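PDB 5UY7: peptidoglycan glycosyltransferase from Burkholderia ambifaria, which belongs to the penicillin-binding proteins and is modelled over a domain of the beta-lactamase-like fold, with helices packed against an antiparallel sheet. Local coordinates for residues L279-H284 against R432-M437; I271-T276 against I327-I332; R395-I400 against T436-V441; G313-T316 against Q322-S325. One frame throughout, in Å; residues are numbered along the deposited sequence.

Contact 1 of 4, residues L279-H284 against R432-M437; sequences LALDLH and REVRTM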
loop_
_atom_site.group_PDB
_atom_site.type_symbol
_atom_site.label_atom_id
_atom_site.label_comp_id
_atom_site.label_asym_id
_atom_site.label_seq_id
_atom_site.Cartn_x
_atom_site.Cartn_y
_atom_site.Cartn_z
ATOM N N LEU A 279 -6.960 4.973 10.433
ATOM C CA LEU A 279 -7.684 6.157 10.883
ATOM C C LEU A 279 -8.641 5.828 12.022
ATOM O O LEU A 279 -8.722 6.577 12.999
ATOM C CB LEU A 279 -8.441 6.793 9.712
ATOM C CG LEU A 279 -9.169 8.094 10.057
ATOM C CD1 LEU A 279 -8.200 9.177 10.530
ATOM C CD2 LEU A 279 -9.976 8.560 8.847
ATOM N N ALA A 280 -9.370 4.709 11.925
ATOM C CA ALA A 280 -10.300 4.356 12.999
ATOM C C ALA A 280 -9.565 4.086 14.310
ATOM O O ALA A 280 -10.059 4.436 15.392
ATOM C CB ALA A 280 -11.137 3.144 12.586
ATOM N N LEU A 281 -8.389 3.460 14.241
ATOM C CA LEU A 281 -7.561 3.326 15.440
ATOM C C LEU A 281 -7.134 4.691 15.968
ATOM O O LEU A 281 -7.229 4.966 17.173
ATOM C CB LEU A 281 -6.320 2.479 15.133
ATOM C CG LEU A 281 -6.595 1.017 14.782
ATOM C CD1 LEU A 281 -5.318 0.369 14.244
ATOM C CD2 LEU A 281 -7.071 0.287 16.040
ATOM N N ASP A 282 -6.652 5.559 15.073
ATOM C CA ASP A 282 -6.118 6.850 15.485
ATOM C C ASP A 282 -7.196 7.727 16.110
ATOM O O ASP A 282 -6.919 8.502 17.035
ATOM C CB ASP A 282 -5.490 7.552 14.279
ATOM C CG ASP A 282 -4.195 8.259 14.616
ATOM O OD1 ASP A 282 -3.336 7.648 15.292
ATOM O OD2 ASP A 282 -4.043 9.425 14.201
ATOM N N LEU A 283 -8.427 7.633 15.605
ATOM C CA LEU A 283 -9.549 8.385 16.156
ATOM C C LEU A 283 -10.152 7.718 17.381
ATOM O O LEU A 283 -11.124 8.249 17.935
ATOM C CB LEU A 283 -10.626 8.579 15.084
ATOM C CG LEU A 283 -10.182 9.458 13.916
ATOM C CD1 LEU A 283 -11.238 9.522 12.819
ATOM C CD2 LEU A 283 -9.866 10.853 14.439
ATOM N N HIS A 284 -9.598 6.582 17.813
ATOM C CA HIS A 284 -10.069 5.828 18.972
ATOM C C HIS A 284 -11.469 5.258 18.764
ATOM O O HIS A 284 -12.165 4.953 19.737
ATOM C CB HIS A 284 -10.020 6.684 20.249
ATOM C CG HIS A 284 -8.718 7.405 20.437
ATOM N ND1 HIS A 284 -7.522 6.743 20.619
ATOM C CD2 HIS A 284 -8.423 8.727 20.459
ATOM C CE1 HIS A 284 -6.547 7.626 20.752
ATOM N NE2 HIS A 284 -7.067 8.838 20.657
ATOM N N ARG A 432 2.384 1.421 14.633
ATOM C CA ARG A 432 2.930 0.147 15.102
ATOM C C ARG A 432 1.865 -0.940 15.088
ATOM O O ARG A 432 2.127 -2.074 14.659
ATOM C CB ARG A 432 3.510 0.315 16.508
ATOM N N GLU A 433 0.652 -0.605 15.537
ATOM C CA GLU A 433 -0.452 -1.572 15.520
ATOM C C GLU A 433 -0.736 -2.057 14.107
ATOM O O GLU A 433 -0.948 -3.257 13.883
ATOM C CB GLU A 433 -1.714 -0.947 16.129
ATOM C CG GLU A 433 -1.669 -0.798 17.638
ATOM C CD GLU A 433 -2.828 0.024 18.192
ATOM O OE1 GLU A 433 -3.448 0.784 17.418
ATOM O OE2 GLU A 433 -3.118 -0.097 19.407
ATOM N N VAL A 434 -0.724 -1.144 13.134
ATOM C CA VAL A 434 -1.041 -1.544 11.768
ATOM C C VAL A 434 0.110 -2.334 11.151
ATOM O O VAL A 434 -0.128 -3.283 10.393
ATOM C CB VAL A 434 -1.432 -0.303 10.942
ATOM C CG1 VAL A 434 -1.590 -0.651 9.470
ATOM C CG2 VAL A 434 -2.741 0.249 11.486
ATOM N N ARG A 435 1.360 -2.005 11.486
ATOM C CA ARG A 435 2.468 -2.808 10.968
ATOM C C ARG A 435 2.338 -4.256 11.425
ATOM O O ARG A 435 2.590 -5.184 10.641
ATOM C CB ARG A 435 3.812 -2.220 11.398
ATOM C CG ARG A 435 4.175 -0.912 10.657
ATOM C CD ARG A 435 5.670 -0.582 10.732
ATOM N NE ARG A 435 6.183 -0.499 12.093
ATOM C CZ ARG A 435 6.073 0.566 12.882
ATOM N NH1 ARG A 435 5.440 1.655 12.465
ATOM N NH2 ARG A 435 6.600 0.538 14.098
ATOM N N THR A 436 1.933 -4.466 12.688
ATOM C CA THR A 436 1.677 -5.820 13.177
ATOM C C THR A 436 0.605 -6.501 12.334
ATOM O O THR A 436 0.749 -7.676 11.954
ATOM C CB THR A 436 1.284 -5.766 14.662
ATOM O OG1 THR A 436 2.390 -5.253 15.422
ATOM C CG2 THR A 436 0.887 -7.155 15.208
ATOM N N MET A 437 -0.467 -5.773 12.002
ATOM C CA MET A 437 -1.519 -6.349 11.168
ATOM C C MET A 437 -1.009 -6.662 9.767
ATOM O O MET A 437 -1.391 -7.678 9.175
ATOM C CB MET A 437 -2.712 -5.397 11.104
ATOM C CG MET A 437 -3.347 -5.149 12.463
ATOM S SD MET A 437 -4.620 -3.888 12.275
ATOM C CE MET A 437 -5.146 -3.685 13.984
#
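Leu281 reaches from the last turn of helix 273-282 toward Glu433, Val434 and Met437, three residues on one side of helix 428-442 in the beta-lactamase-like domain of this penicillin-binding protein. The backbones stay well apart, with Leu281 CA 8.6 Å from Glu433 CA, and side chains from both helices fill the interval. The leucine CG lies anti to the carbonyl carbon (chi1 -66°), and the next torsion (chi2 169°) pushes CD1 straight out toward the second helix. There the methyl meets Val434 CG2 at 3.8 Å and, on the next turn of the same helix, Met437 CE at 4.1 Å. Both the valine and the methionine also touch helix 273-282 farther back, Val434 at Pro274 and Ser278 and Met437 at Val277, which makes the patch continuous and largely buried.

Glu433 comes at the leucine from another side. Its extended chain brings one carboxylate oxygen, OE1, against the leucine at a slant, 3.7 Å from Leu281 CD1 and almost as near to CD2, a purely van der Waals approach that Pro288 borders by touching both residues. A polar link is made next door by Asp282, whose OD1 binds Thr427 N and Thr430 OG1 near the start of helix 428-442. Beyond it helix 273-282 closes in a Schellman motif at His284, whose imidazole sets one face over Asp282 O, 3.6 Å from the ring plane.

Contact 2 of 4, residues I271-T276 against I327-I332; sequences IMKPFT and IGATKI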
loop_
_atom_site.group_PDB
_atom_site.type_symbol
_atom_site.label_atom_id
_atom_site.label_comp_id
_atom_site.label_asym_id
_atom_site.label_seq_id
_atom_site.Cartn_x
_atom_site.Cartn_y
_atom_site.Cartn_z
ATOM N N ILE A 271 -5.420 -2.169 -1.223
ATOM C CA ILE A 271 -4.267 -1.458 -0.677
ATOM C C ILE A 271 -4.687 -0.339 0.265
ATOM O O ILE A 271 -3.899 0.076 1.128
ATOM C CB ILE A 271 -3.407 -0.953 -1.859
ATOM C CG1 ILE A 271 -2.777 -2.156 -2.565
ATOM C CG2 ILE A 271 -2.342 0.036 -1.406
ATOM C CD1 ILE A 271 -2.235 -1.833 -3.965
ATOM N N MET A 272 -5.928 0.135 0.158
ATOM C CA MET A 272 -6.381 1.187 1.061
ATOM C C MET A 272 -6.886 0.668 2.397
ATOM O O MET A 272 -7.069 1.478 3.311
ATOM C CB MET A 272 -7.496 2.013 0.424
ATOM C CG MET A 272 -7.060 2.807 -0.790
ATOM S SD MET A 272 -5.620 3.857 -0.514
ATOM C CE MET A 272 -6.278 4.976 0.726
ATOM N N LYS A 273 -7.148 -0.635 2.526
ATOM C CA LYS A 273 -7.756 -1.128 3.761
ATOM C C LYS A 273 -6.921 -0.796 4.994
ATOM O O LYS A 273 -7.516 -0.441 6.031
ATOM C CB LYS A 273 -8.025 -2.636 3.634
ATOM C CG LYS A 273 -9.146 -2.934 2.648
ATOM C CD LYS A 273 -9.232 -4.413 2.226
ATOM C CE LYS A 273 -10.439 -4.596 1.329
ATOM N NZ LYS A 273 -10.470 -5.912 0.578
ATOM N N PRO A 274 -5.584 -0.847 4.961
ATOM C CA PRO A 274 -4.822 -0.449 6.154
ATOM C C PRO A 274 -5.024 0.998 6.555
ATOM O O PRO A 274 -4.864 1.310 7.739
ATOM C CB PRO A 274 -3.371 -0.717 5.743
ATOM C CG PRO A 274 -3.492 -1.832 4.773
ATOM C CD PRO A 274 -4.700 -1.501 3.970
ATOM N N PHE A 275 -5.350 1.893 5.617
ATOM C CA PHE A 275 -5.554 3.290 5.997
ATOM C C PHE A 275 -6.919 3.496 6.631
ATOM O O PHE A 275 -7.061 4.307 7.552
ATOM C CB PHE A 275 -5.373 4.215 4.787
ATOM C CG PHE A 275 -3.959 4.250 4.290
ATOM C CD1 PHE A 275 -2.970 4.867 5.037
ATOM C CD2 PHE A 275 -3.609 3.627 3.101
ATOM C CE1 PHE A 275 -1.647 4.873 4.608
ATOM C CE2 PHE A 275 -2.287 3.632 2.663
ATOM C CZ PHE A 275 -1.308 4.260 3.422
ATOM N N THR A 276 -7.935 2.783 6.142
ATOM C CA THR A 276 -9.233 2.789 6.812
ATOM C C THR A 276 -9.080 2.390 8.272
ATOM O O THR A 276 -9.600 3.059 9.176
ATOM C CB THR A 276 -10.183 1.824 6.102
ATOM O OG1 THR A 276 -10.369 2.256 4.748
ATOM C CG2 THR A 276 -11.537 1.787 6.800
ATOM N N ILE A 327 -16.324 -6.094 3.798
ATOM C CA ILE A 327 -17.389 -5.816 4.761
ATOM C C ILE A 327 -16.805 -5.258 6.052
ATOM O O ILE A 327 -17.343 -4.306 6.636
ATOM C CB ILE A 327 -18.218 -7.087 5.006
ATOM C CG1 ILE A 327 -18.924 -7.480 3.709
ATOM C CG2 ILE A 327 -19.240 -6.863 6.125
ATOM C CD1 ILE A 327 -19.509 -8.855 3.739
ATOM N N GLY A 328 -15.700 -5.841 6.522
ATOM C CA GLY A 328 -15.068 -5.326 7.726
ATOM C C GLY A 328 -14.551 -3.913 7.544
ATOM O O GLY A 328 -14.686 -3.069 8.436
ATOM N N ALA A 329 -13.936 -3.639 6.388
ATOM C CA ALA A 329 -13.485 -2.279 6.108
ATOM C C ALA A 329 -14.658 -1.309 6.101
ATOM O O ALA A 329 -14.566 -0.201 6.645
ATOM C CB ALA A 329 -12.745 -2.242 4.765
ATOM N N THR A 330 -15.777 -1.719 5.492
ATOM C CA THR A 330 -16.960 -0.870 5.429
ATOM C C THR A 330 -17.491 -0.564 6.821
ATOM O O THR A 330 -17.793 0.590 7.138
ATOM C CB THR A 330 -18.042 -1.548 4.589
ATOM O OG1 THR A 330 -17.591 -1.657 3.234
ATOM C CG2 THR A 330 -19.356 -0.744 4.638
ATOM N N LYS A 331 -17.625 -1.590 7.663
ATOM C CA LYS A 331 -18.225 -1.354 8.973
ATOM C C LYS A 331 -17.327 -0.473 9.830
ATOM O O LYS A 331 -17.821 0.374 10.588
ATOM C CB LYS A 331 -18.532 -2.684 9.666
ATOM C CG LYS A 331 -19.668 -3.448 8.971
ATOM C CD LYS A 331 -20.149 -4.607 9.808
ATOM C CE LYS A 331 -21.302 -5.318 9.132
ATOM N NZ LYS A 331 -21.950 -6.249 10.083
ATOM N N ILE A 332 -16.010 -0.642 9.706
ATOM C CA ILE A 332 -15.079 0.244 10.394
ATOM C C ILE A 332 -15.191 1.661 9.838
ATOM O O ILE A 332 -15.225 2.640 10.593
ATOM C CB ILE A 332 -13.654 -0.324 10.278
ATOM C CG1 ILE A 332 -13.546 -1.609 11.101
ATOM C CG2 ILE A 332 -12.632 0.694 10.721
ATOM C CD1 ILE A 332 -12.217 -2.372 10.851
#
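Thr276 presses its methyl against the backbone of Ala329 where helix 273-282, near whose start lies the lysine of a probable SxxK motif of penicillin-binding proteins, runs beside helix 326-333. The backbones come close, Lys273 CA and Ala329 CA being 6.3 Å apart, a spacing that the small alanine permits. The tight part is at the threonine. With OG1 beside the backbone N (chi1 -61°), CG2 is left anti to that nitrogen and crosses to within 3.6 Å of Ala329 O, while OG1 turns off to bond Ser381 O. One turn farther on, Ile332 CG2 closes over the threonine, 4.1 Å from Thr276 O and 4.2 Å from its CG2.

Toward the start of helix 273-282 the packing is looser and runs from side chain to side chain, Lys273 CG lying 4.2 Å from Ala329 CB before the extended chain passes the alanine to a polar cluster. There Asn326 OD1, Ser270 OG and Ser324 O all bond NZ and hold the end of the chain. A sulfate ion, probably from the crystallisation liquor, lies about 5 Å from the side chain and may mark a pocket. In the backbone, Met272 O accepts from both Phe275 N at 2.9 Å and Thr276 N at 3.2 Å.

Contact 3 of 4, residues R395-I400 against T436-V441; sequences RAYTAI and TMLETV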
loop_
_atom_site.group_PDB
_atom_site.type_symbol
_atom_site.label_atom_id
_atom_site.label_comp_id
_atom_site.label_asym_id
_atom_site.label_seq_id
_atom_site.Cartn_x
_atom_site.Cartn_y
_atom_site.Cartn_z
ATOM N N ARG A 395 4.468 6.532 -1.294
ATOM C CA ARG A 395 4.650 7.603 -0.317
ATOM C C ARG A 395 3.701 7.439 0.862
ATOM O O ARG A 395 4.108 7.578 2.026
ATOM C CB ARG A 395 4.449 8.962 -0.991
ATOM C CG ARG A 395 4.498 10.141 -0.034
ATOM C CD ARG A 395 4.338 11.467 -0.775
ATOM N NE ARG A 395 3.111 11.507 -1.568
ATOM C CZ ARG A 395 2.789 12.491 -2.403
ATOM N NH1 ARG A 395 3.602 13.528 -2.563
ATOM N NH2 ARG A 395 1.652 12.435 -3.081
ATOM N N ALA A 396 2.429 7.140 0.581
ATOM C CA ALA A 396 1.462 6.956 1.661
ATOM C C ALA A 396 1.898 5.859 2.628
ATOM O O ALA A 396 1.752 6.008 3.848
ATOM C CB ALA A 396 0.079 6.648 1.080
ATOM N N TYR A 397 2.459 4.755 2.113
ATOM C CA TYR A 397 2.850 3.668 3.012
ATOM C C TYR A 397 4.040 4.044 3.892
ATOM O O TYR A 397 4.251 3.400 4.927
ATOM C CB TYR A 397 3.124 2.378 2.219
ATOM C CG TYR A 397 1.891 1.488 2.152
ATOM C CD1 TYR A 397 0.785 1.857 1.386
ATOM C CD2 TYR A 397 1.813 0.308 2.887
ATOM C CE1 TYR A 397 -0.366 1.072 1.351
ATOM C CE2 TYR A 397 0.672 -0.489 2.847
ATOM C CZ TYR A 397 -0.410 -0.101 2.072
ATOM O OH TYR A 397 -1.544 -0.895 2.054
ATOM N N THR A 398 4.811 5.081 3.530
ATOM C CA THR A 398 5.866 5.506 4.444
ATOM C C THR A 398 5.278 6.036 5.738
ATOM O O THR A 398 5.950 5.987 6.764
ATOM C CB THR A 398 6.807 6.566 3.830
ATOM O OG1 THR A 398 6.109 7.810 3.622
ATOM C CG2 THR A 398 7.436 6.051 2.517
ATOM N N ALA A 399 4.027 6.514 5.724
ATOM C CA ALA A 399 3.414 6.975 6.965
ATOM C C ALA A 399 3.241 5.823 7.937
ATOM O O ALA A 399 3.425 5.989 9.144
ATOM C CB ALA A 399 2.068 7.645 6.683
ATOM N N ILE A 400 2.905 4.637 7.427
ATOM C CA ILE A 400 2.760 3.483 8.301
ATOM C C ILE A 400 4.128 2.965 8.710
ATOM O O ILE A 400 4.322 2.517 9.842
ATOM C CB ILE A 400 1.921 2.401 7.590
ATOM C CG1 ILE A 400 0.480 2.897 7.426
ATOM C CG2 ILE A 400 1.978 1.059 8.349
ATOM C CD1 ILE A 400 -0.360 1.996 6.522
ATOM N N THR A 436 1.933 -4.466 12.688
ATOM C CA THR A 436 1.677 -5.820 13.177
ATOM C C THR A 436 0.605 -6.501 12.334
ATOM O O THR A 436 0.749 -7.676 11.954
ATOM C CB THR A 436 1.284 -5.766 14.662
ATOM O OG1 THR A 436 2.390 -5.253 15.422
ATOM C CG2 THR A 436 0.887 -7.155 15.208
ATOM N N MET A 437 -0.467 -5.773 12.002
ATOM C CA MET A 437 -1.519 -6.349 11.168
ATOM C C MET A 437 -1.009 -6.662 9.767
ATOM O O MET A 437 -1.391 -7.678 9.175
ATOM C CB MET A 437 -2.712 -5.397 11.104
ATOM C CG MET A 437 -3.347 -5.149 12.463
ATOM S SD MET A 437 -4.620 -3.888 12.275
ATOM C CE MET A 437 -5.146 -3.685 13.984
ATOM N N LEU A 438 -0.152 -5.801 9.218
ATOM C CA LEU A 438 0.347 -6.041 7.861
ATOM C C LEU A 438 1.180 -7.317 7.782
ATOM O O LEU A 438 1.204 -7.970 6.734
ATOM C CB LEU A 438 1.172 -4.851 7.377
ATOM C CG LEU A 438 0.406 -3.567 7.051
ATOM C CD1 LEU A 438 1.400 -2.494 6.627
ATOM C CD2 LEU A 438 -0.653 -3.776 5.956
ATOM N N GLU A 439 1.877 -7.679 8.863
ATOM C CA GLU A 439 2.611 -8.945 8.863
ATOM C C GLU A 439 1.675 -10.134 8.709
ATOM O O GLU A 439 2.059 -11.153 8.115
ATOM C CB GLU A 439 3.411 -9.117 10.154
ATOM C CG GLU A 439 4.559 -8.173 10.327
ATOM C CD GLU A 439 5.454 -8.575 11.501
ATOM O OE1 GLU A 439 6.022 -9.686 11.473
ATOM O OE2 GLU A 439 5.537 -7.786 12.460
ATOM N N THR A 440 0.456 -10.052 9.269
ATOM C CA THR A 440 -0.441 -11.204 9.192
ATOM C C THR A 440 -0.917 -11.457 7.769
ATOM O O THR A 440 -1.363 -12.570 7.468
ATOM C CB THR A 440 -1.656 -11.046 10.123
ATOM O OG1 THR A 440 -2.570 -10.061 9.607
ATOM C CG2 THR A 440 -1.212 -10.668 11.547
ATOM N N VAL A 441 -0.802 -10.459 6.890
ATOM C CA VAL A 441 -1.267 -10.592 5.511
ATOM C C VAL A 441 -0.477 -11.664 4.769
ATOM O O VAL A 441 -1.022 -12.381 3.923
ATOM C CB VAL A 441 -1.164 -9.231 4.794
ATOM C CG1 VAL A 441 -1.448 -9.390 3.306
ATOM C CG2 VAL A 441 -2.105 -8.208 5.429
#
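Beside the central antiparallel sheet of the beta-lactamase-like domain of this penicillin-binding protein, residues 395-400 and 436-441 meet through Leu438, which points at Tyr397 and Ile400. The helix backbones are far apart here, Ile400 CA lying 9.8 Å from Leu438 CA, and the side chains do the bridging. Leu438 CD1 touches both partners, methyl to methyl with Ile400 CG2 at 4.0 Å and more loosely with Tyr397 CE2 at 4.3 Å, approaching the ring on a slant. In Ile400, CG1 sits beside the backbone N (chi1 -68°), which leaves CG2 anti to it and offers that methyl to the leucine. The hydroxyl of Tyr397 is bonded to Ile271 O beside the probable SxxK motif, and its ring stacks edge-to-face with Phe275, which together hold it in place.

Each helix also has a threonine folded back on its own backbone. Thr398 OG1 donates to Arg395 O at 2.6 Å, a carbonyl that Thr398 N also uses, and Thr440 OG1 donates to Met437 O at 2.7 Å on a lone pair. Thr398 OG1 has a second partner in Met407 N. Around the leucine the fold closes in: Met484 of strand 477-485 touches Tyr397, Ile400 and Leu438 alike, Pro274 of helix 273-282 packs on Tyr397 and Leu438, and helix 317-323 borders the second helix at Met437 and Val441.

Contact 4 of 4, residues G313-T316 against Q322-S325; sequences GTLT and QKSS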
loop_
_atom_site.group_PDB
_atom_site.type_symbol
_atom_site.label_atom_id
_atom_site.label_comp_id
_atom_site.label_asym_id
_atom_site.label_seq_id
_atom_site.Cartn_x
_atom_site.Cartn_y
_atom_site.Cartn_z
ATOM N N GLY A 313 -17.056 -14.465 9.077
ATOM C CA GLY A 313 -17.631 -14.451 10.402
ATOM C C GLY A 313 -17.150 -13.271 11.233
ATOM O O GLY A 313 -16.896 -12.173 10.731
ATOM N N THR A 314 -17.028 -13.512 12.537
ATOM C CA THR A 314 -16.589 -12.479 13.462
ATOM C C THR A 314 -15.075 -12.349 13.394
ATOM O O THR A 314 -14.353 -13.334 13.588
ATOM C CB THR A 314 -17.024 -12.809 14.887
ATOM O OG1 THR A 314 -18.427 -13.087 14.909
ATOM C CG2 THR A 314 -16.722 -11.634 15.811
ATOM N N LEU A 315 -14.598 -11.140 13.112
ATOM C CA LEU A 315 -13.176 -10.852 13.019
ATOM C C LEU A 315 -12.812 -9.771 14.026
ATOM O O LEU A 315 -13.639 -8.926 14.377
ATOM C CB LEU A 315 -12.785 -10.369 11.615
ATOM C CG LEU A 315 -13.032 -11.334 10.455
ATOM C CD1 LEU A 315 -12.722 -10.663 9.121
ATOM C CD2 LEU A 315 -12.193 -12.592 10.660
ATOM N N THR A 316 -11.569 -9.795 14.490
ATOM C CA THR A 316 -11.059 -8.581 15.110
ATOM C C THR A 316 -10.741 -7.567 14.021
ATOM O O THR A 316 -10.697 -7.888 12.833
ATOM C CB THR A 316 -9.789 -8.849 15.911
ATOM O OG1 THR A 316 -8.790 -9.370 15.019
ATOM C CG2 THR A 316 -10.046 -9.846 17.038
ATOM N N GLN A 322 -6.092 -8.930 8.016
ATOM C CA GLN A 322 -5.587 -10.259 7.668
ATOM C C GLN A 322 -6.380 -10.903 6.531
ATOM O O GLN A 322 -5.798 -11.488 5.608
ATOM C CB GLN A 322 -5.628 -11.151 8.914
ATOM C CG GLN A 322 -5.121 -12.565 8.711
ATOM C CD GLN A 322 -5.570 -13.463 9.837
ATOM O OE1 GLN A 322 -6.705 -13.350 10.305
ATOM N NE2 GLN A 322 -4.682 -14.336 10.302
ATOM N N LYS A 323 -7.709 -10.822 6.591
ATOM C CA LYS A 323 -8.582 -11.490 5.630
ATOM C C LYS A 323 -8.975 -10.598 4.459
ATOM O O LYS A 323 -9.668 -11.068 3.542
ATOM C CB LYS A 323 -9.844 -11.988 6.347
ATOM C CG LYS A 323 -9.560 -12.978 7.485
ATOM C CD LYS A 323 -8.886 -14.249 6.976
ATOM C CE LYS A 323 -8.736 -15.266 8.101
ATOM N NZ LYS A 323 -8.063 -16.505 7.633
ATOM N N SER A 324 -8.549 -9.334 4.467
ATOM C CA SER A 324 -8.845 -8.385 3.395
ATOM C C SER A 324 -10.351 -8.247 3.185
ATOM O O SER A 324 -10.844 -8.225 2.060
ATOM C CB SER A 324 -8.152 -8.791 2.090
ATOM O OG SER A 324 -8.073 -7.683 1.205
ATOM N N SER A 325 -11.081 -8.110 4.294
ATOM C CA SER A 325 -12.541 -8.093 4.252
ATOM C C SER A 325 -13.055 -6.726 3.795
ATOM O O SER A 325 -12.771 -5.706 4.432
ATOM C CB SER A 325 -13.087 -8.439 5.641
ATOM O OG SER A 325 -14.497 -8.266 5.708
#
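Leu315 lays its two methyls against Lys323 and Ser325, so that strand 314-316 is folded back onto the far end of helix 317-323, the very next element in the chain, beside a probable SxN motif of the beta-lactamase-like fold. Leu315 CA and Lys323 CA are 8.7 Å apart, and the leucine reaches across: CG anti to the carbonyl carbon (chi1 -61°) lets the fork face the helix end. CD2 meets Lys323 CG at 4.1 Å, the two side chains crossing at about a right angle, and CD1 rests on Ser325 CB, also at 4.1 Å.

Of the lysine, CG makes the contact. A bend at its second torsion (chi2 -62°) turns the rest of the chain away, and NZ ends on Gly445 O. Both ends of the short helix are capped: Thr316 OG1 takes Gly319 N at the N-cap, and a Schellman motif at Ser324 closes the other end. With Asn326, Ser324 matches the SxN pattern, and its OG is bonded to Lys461 NZ, consistent with an active-site position; Leu315 thus packs on the residues flanking that serine. Ser325 then starts the following helix as its N-cap, its OG joined to both Gly328 N and Asp308 OD2.

Overall arrangement
From the N terminus, residues 271-276 open contact 2 and 279-284 open contact 1, both on helix 273-282. Contact 4 follows as a short local closure that folds strand 314-316 onto helix 317-323, nested within the loops of contacts 1 and 2. Contact 2 then closes at 327-332, while contact 1 stays open until 432-437, so these two cross. Contact 3 opens at 395-400, before contact 1 closes, and ends on helix 428-442 as contact 1 does, sharing Thr436 and Met437. Helix 273-282 thus gathers helices 326-333 and 428-442, and contact 3 adds helix 390-401. Arg435 NH1 to Ile400 O, 3.0 Å, joins contacts 1 and 3; Thr440 packs on Gln322 between 3 and 4.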